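Local structure of integrase (Enterobacteria phage lambda, 1AE9) at residues Leu25-Thr33 and Leu75-Cys86. The protein carries out the site-specific DNA recombination that inserts the phage genome into the host chromosome and, together with excisionase, takes it out again. Residues are numbered along the deposited sequence; the frame is centred on the assembly and turned at random.
Sequences LAMELAVVT and LGISMKETLDKC
E28 meets T82 and K85 across the contact through its carboxylate. K85, bent at chi2 and chi3, brings NZ in roughly at right angles to the extended E28 chain; NZ lies 3.0 Å from E28 OE1, on its syn lone pair, in a salt bridge, with a weak second bond to OE2. T82 OG1 lies 2.9 Å from the same OE1. The long glutamate can reach the second helix, where the K85 ammonium offsets its buried charge; Y13 and a water bond OE2. L25 suits the place beside it, its CD2 packing 3.6 Å from K85 CB and covering the aliphatic part of the lysine. L29 CD1 packs on T82 CG2 and L83 CD2.

Branched V31, V32 and I77 offer compact apolar faces. I77 sets CG2 3.7 Å from V32 CB, while its CD1 crosses to V31. V32 has CG1 between the backbone N and the carbonyl carbon (chi1 79°) and CG2 anti to that N; both methyls touch M79 CB, and the unbranched, extended methionine carries CE to T33 CG2. T33 OG1 donates to L29 O, 2.7 Å away and tilted 30° from the carbonyl plane, opposite T33 N.

S78 N-caps helix 79-90, after a G1 beta bulge at G76-I77. Helix segments 25-33 and 79-86 run roughly antiparallel (149°), their axes 9.9 Å apart at closest, in the buried core of the catalytic domain. Y9 of helix 6-15 and I72 of strand 71-72 cover I77 and V31, and helix 133-145 packs against V31 and L75.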
loop_
_atom_site.group_PDB
_atom_site.type_symbol
_atom_site.label_atom_id
_atom_site.label_comp_id
_atom_site.label_asym_id
_atom_site.label_seq_id
_atom_site.Cartn_x
_atom_site.Cartn_y
_atom_site.Cartn_z
ATOM N N LEU A 25 9.625 -7.787 -17.477
ATOM C CA LEU A 25 8.508 -8.627 -17.892
ATOM C C LEU A 25 7.165 -7.955 -17.605
ATOM O O LEU A 25 6.246 -8.020 -18.424
ATOM C CB LEU A 25 8.606 -10.001 -17.223
ATOM C CG LEU A 25 9.849 -10.785 -17.672
ATOM C CD1 LEU A 25 10.070 -12.006 -16.783
ATOM C CD2 LEU A 25 9.706 -11.196 -19.135
ATOM N N ALA A 26 7.058 -7.285 -16.460
ATOM C CA ALA A 26 5.824 -6.582 -16.124
ATOM C C ALA A 26 5.626 -5.423 -17.112
ATOM O O ALA A 26 4.495 -5.149 -17.532
ATOM C CB ALA A 26 5.875 -6.065 -14.699
ATOM N N MET A 27 6.724 -4.762 -17.494
ATOM C CA MET A 27 6.670 -3.649 -18.457
ATOM C C MET A 27 6.144 -4.141 -19.805
ATOM O O MET A 27 5.238 -3.536 -20.393
ATOM C CB MET A 27 8.050 -3.000 -18.645
ATOM C CG MET A 27 8.470 -2.075 -17.503
ATOM S SD MET A 27 10.170 -1.486 -17.618
ATOM C CE MET A 27 10.031 -0.428 -19.108
ATOM N N GLU A 28 6.691 -5.257 -20.276
ATOM C CA GLU A 28 6.262 -5.825 -21.547
ATOM C C GLU A 28 4.792 -6.231 -21.503
ATOM O O GLU A 28 4.024 -5.919 -22.419
ATOM C CB GLU A 28 7.116 -7.033 -21.903
ATOM C CG GLU A 28 8.535 -6.682 -22.279
ATOM C CD GLU A 28 9.379 -7.901 -22.600
ATOM O OE1 GLU A 28 8.929 -9.039 -22.354
ATOM O OE2 GLU A 28 10.513 -7.718 -23.089
ATOM N N LEU A 29 4.393 -6.892 -20.420
ATOM C CA LEU A 29 3.017 -7.342 -20.269
ATOM C C LEU A 29 2.042 -6.157 -20.208
ATOM O O LEU A 29 0.938 -6.222 -20.741
ATOM C CB LEU A 29 2.893 -8.236 -19.031
ATOM C CG LEU A 29 1.862 -9.367 -19.087
ATOM C CD1 LEU A 29 2.225 -10.357 -20.197
ATOM C CD2 LEU A 29 1.811 -10.084 -17.740
ATOM N N ALA A 30 2.464 -5.058 -19.597
ATOM C CA ALA A 30 1.626 -3.872 -19.495
ATOM C C ALA A 30 1.354 -3.258 -20.870
ATOM O O ALA A 30 0.229 -2.831 -21.152
ATOM C CB ALA A 30 2.289 -2.841 -18.595
ATOM N N VAL A 31 2.382 -3.206 -21.714
ATOM C CA VAL A 31 2.243 -2.627 -23.051
ATOM C C VAL A 31 1.504 -3.540 -24.031
ATOM O O VAL A 31 0.651 -3.078 -24.775
ATOM C CB VAL A 31 3.626 -2.194 -23.649
ATOM C CG1 VAL A 31 3.458 -1.664 -25.082
ATOM C CG2 VAL A 31 4.260 -1.105 -22.774
ATOM N N VAL A 32 1.790 -4.835 -24.010
ATOM C CA VAL A 32 1.127 -5.741 -24.936
ATOM C C VAL A 32 -0.325 -6.106 -24.570
ATOM O O VAL A 32 -1.109 -6.471 -25.448
ATOM C CB VAL A 32 1.999 -7.004 -25.222
ATOM C CG1 VAL A 32 1.906 -8.013 -24.094
ATOM C CG2 VAL A 32 1.610 -7.630 -26.550
ATOM N N THR A 33 -0.693 -6.022 -23.289
ATOM C CA THR A 33 -2.072 -6.337 -22.894
ATOM C C THR A 33 -2.892 -5.075 -22.627
ATOM O O THR A 33 -4.124 -5.125 -22.616
ATOM C CB THR A 33 -2.167 -7.237 -21.621
ATOM O OG1 THR A 33 -1.777 -6.487 -20.463
ATOM C CG2 THR A 33 -1.297 -8.483 -21.748
ATOM N N LEU A 75 7.807 -2.028 -30.605
ATOM C CA LEU A 75 8.825 -2.353 -29.614
ATOM C C LEU A 75 9.302 -3.795 -29.680
ATOM O O LEU A 75 10.173 -4.200 -28.909
ATOM C CB LEU A 75 8.303 -2.036 -28.211
ATOM C CG LEU A 75 8.058 -0.554 -27.929
ATOM C CD1 LEU A 75 7.292 -0.393 -26.631
ATOM C CD2 LEU A 75 9.387 0.182 -27.871
ATOM N N GLY A 76 8.752 -4.561 -30.617
ATOM C CA GLY A 76 9.141 -5.952 -30.757
ATOM C C GLY A 76 8.709 -6.798 -29.568
ATOM O O GLY A 76 9.442 -7.694 -29.139
ATOM N N ILE A 77 7.524 -6.516 -29.036
ATOM C CA ILE A 77 7.006 -7.265 -27.895
ATOM C C ILE A 77 6.010 -8.317 -28.354
ATOM O O ILE A 77 5.021 -8.001 -29.015
ATOM C CB ILE A 77 6.316 -6.344 -26.867
ATOM C CG1 ILE A 77 7.327 -5.362 -26.277
ATOM C CG2 ILE A 77 5.701 -7.182 -25.749
ATOM C CD1 ILE A 77 6.701 -4.254 -25.451
ATOM N N SER A 78 6.300 -9.573 -28.045
ATOM C CA SER A 78 5.407 -10.660 -28.397
ATOM C C SER A 78 4.785 -11.143 -27.100
ATOM O O SER A 78 5.503 -11.510 -26.174
ATOM C CB SER A 78 6.188 -11.797 -29.046
ATOM O OG SER A 78 5.392 -12.970 -29.155
ATOM N N MET A 79 3.457 -11.149 -27.035
ATOM C CA MET A 79 2.776 -11.592 -25.825
ATOM C C MET A 79 3.138 -13.028 -25.461
ATOM O O MET A 79 3.415 -13.310 -24.297
ATOM C CB MET A 79 1.254 -11.426 -25.952
ATOM C CG MET A 79 0.486 -11.663 -24.637
ATOM S SD MET A 79 -1.220 -11.101 -24.710
ATOM C CE MET A 79 -1.944 -11.999 -23.356
ATOM N N LYS A 80 3.182 -13.922 -26.451
ATOM C CA LYS A 80 3.514 -15.325 -26.198
ATOM C C LYS A 80 4.925 -15.464 -25.643
ATOM O O LYS A 80 5.142 -16.186 -24.669
ATOM C CB LYS A 80 3.360 -16.158 -27.477
ATOM N N GLU A 81 5.876 -14.752 -26.250
ATOM C CA GLU A 81 7.282 -14.782 -25.826
ATOM C C GLU A 81 7.423 -14.276 -24.393
ATOM O O GLU A 81 8.173 -14.845 -23.601
ATOM C CB GLU A 81 8.132 -13.895 -26.732
ATOM C CG GLU A 81 8.046 -14.236 -28.198
ATOM C CD GLU A 81 9.063 -15.258 -28.618
ATOM O OE1 GLU A 81 10.221 -14.855 -28.878
ATOM O OE2 GLU A 81 8.709 -16.458 -28.691
ATOM N N THR A 82 6.737 -13.174 -24.090
ATOM C CA THR A 82 6.760 -12.576 -22.757
ATOM C C THR A 82 6.183 -13.557 -21.737
ATOM O O THR A 82 6.784 -13.786 -20.686
ATOM C CB THR A 82 5.975 -11.252 -22.727
ATOM O OG1 THR A 82 6.629 -10.299 -23.578
ATOM C CG2 THR A 82 5.906 -10.693 -21.315
ATOM N N LEU A 83 5.044 -14.168 -22.063
ATOM C CA LEU A 83 4.419 -15.137 -21.163
ATOM C C LEU A 83 5.346 -16.325 -20.943
ATOM O O LEU A 83 5.456 -16.833 -19.819
ATOM C CB LEU A 83 3.074 -15.607 -21.716
ATOM C CG LEU A 83 1.938 -14.582 -21.682
ATOM C CD1 LEU A 83 0.736 -15.127 -22.438
ATOM C CD2 LEU A 83 1.564 -14.252 -20.241
ATOM N N ASP A 84 6.031 -16.760 -22.003
ATOM C CA ASP A 84 6.970 -17.879 -21.882
ATOM C C ASP A 84 8.070 -17.505 -20.898
ATOM O O ASP A 84 8.433 -18.299 -20.022
ATOM C CB ASP A 84 7.591 -18.236 -23.236
ATOM C CG ASP A 84 6.646 -19.016 -24.130
ATOM O OD1 ASP A 84 5.505 -19.310 -23.709
ATOM O OD2 ASP A 84 7.050 -19.336 -25.266
ATOM N N LYS A 85 8.579 -16.282 -21.032
ATOM C CA LYS A 85 9.625 -15.791 -20.141
ATOM C C LYS A 85 9.117 -15.696 -18.698
ATOM O O LYS A 85 9.833 -16.053 -17.765
ATOM C CB LYS A 85 10.146 -14.431 -20.633
ATOM C CG LYS A 85 11.036 -14.530 -21.878
ATOM C CD LYS A 85 10.802 -13.392 -22.887
ATOM C CE LYS A 85 11.128 -12.010 -22.332
ATOM N NZ LYS A 85 10.954 -10.947 -23.369
ATOM N N CYS A 86 7.883 -15.237 -18.513
ATOM C CA CYS A 86 7.307 -15.126 -17.173
ATOM C C CYS A 86 7.246 -16.515 -16.540
ATOM O O CYS A 86 7.588 -16.694 -15.367
ATOM C CB CYS A 86 5.895 -14.524 -17.227
ATOM S SG CYS A 86 5.780 -12.751 -17.618
HETATM O O HOH W 1 10.316 -8.242 -25.966
#